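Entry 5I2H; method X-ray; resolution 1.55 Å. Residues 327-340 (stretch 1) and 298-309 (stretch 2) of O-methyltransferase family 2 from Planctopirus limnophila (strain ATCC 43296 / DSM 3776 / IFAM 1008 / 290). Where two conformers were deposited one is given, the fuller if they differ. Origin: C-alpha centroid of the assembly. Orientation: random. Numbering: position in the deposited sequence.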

# COMPACT_ATOMS: atom_id res chain seq x y z
N GLY A 327 -17.57 9.52 -8.62
CA GLY A 327 -16.99 10.61 -7.87
C GLY A 327 -15.54 10.41 -7.44
O GLY A 327 -14.72 9.79 -8.14
N ARG A 328 -15.23 10.95 -6.27
CA ARG A 328 -13.91 10.89 -5.66
C ARG A 328 -14.06 11.48 -4.26
O ARG A 328 -15.14 11.97 -3.90
CB ARG A 328 -12.88 11.67 -6.49
CG ARG A 328 -13.23 13.20 -6.64
CD ARG A 328 -11.92 14.02 -6.88
NE ARG A 328 -12.15 15.41 -7.28
CZ ARG A 328 -12.10 16.46 -6.47
NH1 ARG A 328 -11.79 16.31 -5.17
NH2 ARG A 328 -12.36 17.67 -6.95
N ALA A 329 -12.97 11.43 -3.47
CA ALA A 329 -13.00 12.18 -2.22
C ALA A 329 -12.96 13.67 -2.53
O ALA A 329 -12.33 14.10 -3.50
CB ALA A 329 -11.83 11.80 -1.31
N TYR A 330 -13.63 14.46 -1.68
CA TYR A 330 -13.71 15.91 -1.81
C TYR A 330 -13.14 16.58 -0.56
O TYR A 330 -13.00 15.95 0.49
CB TYR A 330 -15.17 16.36 -2.06
CG TYR A 330 -15.70 15.90 -3.39
CD1 TYR A 330 -15.20 16.43 -4.59
CD2 TYR A 330 -16.71 14.92 -3.47
CE1 TYR A 330 -15.70 16.00 -5.84
CE2 TYR A 330 -17.20 14.51 -4.70
CZ TYR A 330 -16.69 15.05 -5.88
OH TYR A 330 -17.18 14.62 -7.10
N SER A 331 -12.84 17.89 -0.67
CA SER A 331 -12.34 18.67 0.46
C SER A 331 -13.50 19.36 1.20
O SER A 331 -14.62 19.47 0.69
CB SER A 331 -11.36 19.75 -0.00
OG SER A 331 -12.06 20.68 -0.83
N LEU A 332 -13.22 19.85 2.41
CA LEU A 332 -14.22 20.63 3.13
C LEU A 332 -14.63 21.85 2.32
O LEU A 332 -15.82 22.18 2.24
CB LEU A 332 -13.71 21.06 4.51
CG LEU A 332 -14.69 21.86 5.41
CD1 LEU A 332 -15.98 21.11 5.70
CD2 LEU A 332 -14.05 22.22 6.74
N GLU A 333 -13.66 22.49 1.65
CA GLU A 333 -13.96 23.66 0.84
C GLU A 333 -14.94 23.31 -0.28
O GLU A 333 -15.88 24.06 -0.56
CB GLU A 333 -12.66 24.27 0.31
CG GLU A 333 -12.81 25.36 -0.70
CD GLU A 333 -11.44 25.91 -1.14
OE1 GLU A 333 -10.54 26.09 -0.28
OE2 GLU A 333 -11.24 26.13 -2.36
N GLU A 334 -14.77 22.11 -0.88
CA GLU A 334 -15.70 21.67 -1.93
C GLU A 334 -17.10 21.42 -1.37
O GLU A 334 -18.09 21.93 -1.91
CB GLU A 334 -15.12 20.45 -2.65
CG GLU A 334 -13.91 20.87 -3.51
CD GLU A 334 -13.16 19.71 -4.17
OE1 GLU A 334 -12.98 18.66 -3.50
OE2 GLU A 334 -12.73 19.89 -5.34
N TYR A 335 -17.21 20.68 -0.27
CA TYR A 335 -18.52 20.53 0.38
C TYR A 335 -19.14 21.89 0.73
O TYR A 335 -20.33 22.12 0.47
CB TYR A 335 -18.41 19.65 1.62
CG TYR A 335 -18.19 18.20 1.26
CD1 TYR A 335 -19.18 17.49 0.58
CD2 TYR A 335 -16.99 17.56 1.56
CE1 TYR A 335 -19.00 16.18 0.19
CE2 TYR A 335 -16.79 16.21 1.21
CZ TYR A 335 -17.81 15.53 0.52
OH TYR A 335 -17.61 14.24 0.11
N ARG A 336 -18.33 22.82 1.25
CA ARG A 336 -18.88 24.12 1.63
C ARG A 336 -19.36 24.91 0.42
O ARG A 336 -20.34 25.66 0.52
CB ARG A 336 -17.86 24.92 2.44
CG ARG A 336 -17.67 24.40 3.85
CD ARG A 336 -16.96 25.41 4.73
NE ARG A 336 -17.79 26.61 4.85
CZ ARG A 336 -17.48 27.71 5.53
NH1 ARG A 336 -16.33 27.79 6.18
NH2 ARG A 336 -18.34 28.73 5.54
N GLY A 337 -18.76 24.67 -0.74
CA GLY A 337 -19.27 25.27 -1.97
C GLY A 337 -20.68 24.82 -2.29
O GLY A 337 -21.55 25.64 -2.58
N TRP A 338 -20.94 23.51 -2.17
CA TRP A 338 -22.28 23.00 -2.43
C TRP A 338 -23.27 23.45 -1.37
O TRP A 338 -24.42 23.76 -1.67
CB TRP A 338 -22.26 21.47 -2.53
CG TRP A 338 -21.46 21.00 -3.69
CD1 TRP A 338 -21.43 21.56 -4.94
CD2 TRP A 338 -20.52 19.92 -3.70
NE1 TRP A 338 -20.56 20.87 -5.73
CE2 TRP A 338 -19.97 19.88 -4.99
CE3 TRP A 338 -20.11 18.97 -2.75
CZ2 TRP A 338 -19.02 18.93 -5.37
CZ3 TRP A 338 -19.16 18.06 -3.12
CH2 TRP A 338 -18.62 18.03 -4.42
N ILE A 339 -22.82 23.47 -0.11
CA ILE A 339 -23.64 23.94 1.00
C ILE A 339 -24.07 25.38 0.76
O ILE A 339 -25.26 25.72 0.86
CB ILE A 339 -22.87 23.77 2.32
CG1 ILE A 339 -22.77 22.27 2.66
CG2 ILE A 339 -23.56 24.51 3.45
CD1 ILE A 339 -21.69 21.95 3.65
N ALA A 340 -23.09 26.23 0.41
CA ALA A 340 -23.37 27.65 0.17
C ALA A 340 -24.23 27.85 -1.06
O ALA A 340 -25.04 28.79 -1.11
CB ALA A 340 -22.06 28.44 0.02
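Stretch 2, residues 298-309: LIHDVLLNSDLT

Stretch 2 lies on stretch 1 as a strand and its following loop, packed by apolar side chains against a helix and its leading segment, with one direct hydrogen bond and three bridging waters joining the backbones and polar groups. The strand 298-301 runs nearly antiparallel to the helix 332-340, at 158° between their N-to-C directions, and their axes approach to 11.4 Å. Ile299 points toward the helix: its CG2 lies over one face of the Tyr335 ring, 4.0 Å from Tyr335 CE1, while its CD1 meets Ile339 CD1 at 4.1 Å. The flat ring and branched aliphatic chains suit this buried seam.

The chain stays extended through Leu304, and Leu304 N donates to Tyr330 O at 3.0 Å. Leu303 reaches back with CD2, 3.8 Å from Tyr335 CD2, whereas Leu304 CG packs 4.0 Å from Ala329 CB, whose small side chain permits close approach. Water 1 accepts from Tyr330 N and Tyr335 OH and donates to Asp301 OD1 and Val302 O; a second water accepts from Leu332 N and donates to Leu304 O, and a third links Ser306 O with Ser331 OG.

A type I turn, Asn305 to Leu308, then brings Leu308 CD2 within 3.7 Å of Ser331 CB. Ser331, the helix N-cap, uses its short hydroxyl side chain to accept from Glu334 N, at 3.1 Å from OG.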

# COMPACT_ATOMS: atom_id res chain seq x y z
N LEU A 298 -26.71 16.87 7.22
CA LEU A 298 -25.57 16.18 7.83
C LEU A 298 -24.82 15.47 6.72
O LEU A 298 -25.32 14.48 6.15
CB LEU A 298 -26.03 15.18 8.89
CG LEU A 298 -26.99 15.75 9.95
CD1 LEU A 298 -27.54 14.59 10.81
CD2 LEU A 298 -26.44 16.90 10.78
N ILE A 299 -23.62 15.94 6.40
CA ILE A 299 -22.77 15.26 5.42
C ILE A 299 -21.71 14.53 6.21
O ILE A 299 -20.98 15.15 7.00
CB ILE A 299 -22.15 16.26 4.42
CG1 ILE A 299 -23.24 16.85 3.52
CG2 ILE A 299 -21.08 15.57 3.57
CD1 ILE A 299 -22.75 18.06 2.71
N HIS A 300 -21.61 13.21 6.02
CA HIS A 300 -20.62 12.40 6.73
C HIS A 300 -19.72 11.77 5.68
O HIS A 300 -20.18 10.96 4.88
CB HIS A 300 -21.30 11.35 7.60
CG HIS A 300 -20.35 10.53 8.42
ND1 HIS A 300 -20.37 9.15 8.40
CD2 HIS A 300 -19.36 10.88 9.29
CE1 HIS A 300 -19.44 8.68 9.21
NE2 HIS A 300 -18.81 9.71 9.77
N ASP A 301 -18.45 12.17 5.65
CA ASP A 301 -17.61 11.70 4.56
C ASP A 301 -16.16 11.90 4.97
O ASP A 301 -15.86 12.36 6.09
CB ASP A 301 -17.96 12.43 3.24
CG ASP A 301 -17.84 11.52 2.04
OD1 ASP A 301 -16.71 11.07 1.77
OD2 ASP A 301 -18.88 11.20 1.42
N VAL A 302 -15.25 11.49 4.09
CA VAL A 302 -13.83 11.74 4.33
C VAL A 302 -13.50 13.10 3.73
O VAL A 302 -14.30 13.67 2.96
CB VAL A 302 -12.95 10.62 3.75
CG1 VAL A 302 -13.22 9.31 4.49
CG2 VAL A 302 -13.16 10.49 2.20
N LEU A 303 -12.33 13.64 4.06
CA LEU A 303 -11.93 14.96 3.57
C LEU A 303 -10.51 14.95 3.03
O LEU A 303 -9.57 14.57 3.75
CB LEU A 303 -12.01 16.01 4.67
CG LEU A 303 -13.41 16.25 5.23
CD1 LEU A 303 -13.30 17.19 6.48
CD2 LEU A 303 -14.36 16.81 4.17
N LEU A 304 -10.35 15.38 1.78
CA LEU A 304 -9.06 15.86 1.31
C LEU A 304 -8.77 17.23 1.90
O LEU A 304 -9.69 17.98 2.27
CB LEU A 304 -9.02 15.96 -0.22
CG LEU A 304 -9.02 14.63 -0.96
CD1 LEU A 304 -9.24 14.87 -2.42
CD2 LEU A 304 -7.67 13.88 -0.74
N ASN A 305 -7.47 17.58 1.95
CA ASN A 305 -7.10 18.91 2.43
C ASN A 305 -7.50 19.96 1.38
O ASN A 305 -7.94 19.63 0.27
CB ASN A 305 -5.60 18.97 2.79
CG ASN A 305 -4.68 18.72 1.61
OD1 ASN A 305 -5.08 18.86 0.45
ND2 ASN A 305 -3.42 18.40 1.90
N SER A 306 -7.38 21.24 1.75
CA SER A 306 -7.99 22.28 0.93
C SER A 306 -7.31 22.46 -0.42
O SER A 306 -7.95 22.95 -1.36
CB SER A 306 -8.01 23.60 1.71
OG SER A 306 -6.69 24.02 2.01
N ASP A 307 -6.05 22.08 -0.60
CA ASP A 307 -5.53 22.18 -1.96
C ASP A 307 -5.42 20.82 -2.63
O ASP A 307 -4.72 20.69 -3.64
CB ASP A 307 -4.21 22.94 -2.01
CG ASP A 307 -3.08 22.21 -1.33
OD1 ASP A 307 -3.37 21.24 -0.60
OD2 ASP A 307 -1.91 22.63 -1.53
N LEU A 308 -6.15 19.83 -2.12
CA LEU A 308 -6.24 18.51 -2.76
C LEU A 308 -4.86 17.90 -3.01
O LEU A 308 -4.58 17.35 -4.07
CB LEU A 308 -7.04 18.58 -4.06
CG LEU A 308 -8.37 19.35 -3.99
CD1 LEU A 308 -9.06 19.30 -5.37
CD2 LEU A 308 -9.27 18.75 -2.89
N THR A 309 -4.00 17.97 -2.00
CA THR A 309 -2.68 17.37 -2.08
C THR A 309 -2.48 16.24 -1.09
O THR A 309 -1.36 15.73 -0.98
CB THR A 309 -1.60 18.43 -1.85
OG1 THR A 309 -1.83 19.05 -0.57
CG2 THR A 309 -1.65 19.48 -2.95
O HOH W 1 -15.18 13.08 0.43
O HOH W 2 -10.64 19.93 3.77
O HOH W 3 -10.46 22.41 -2.14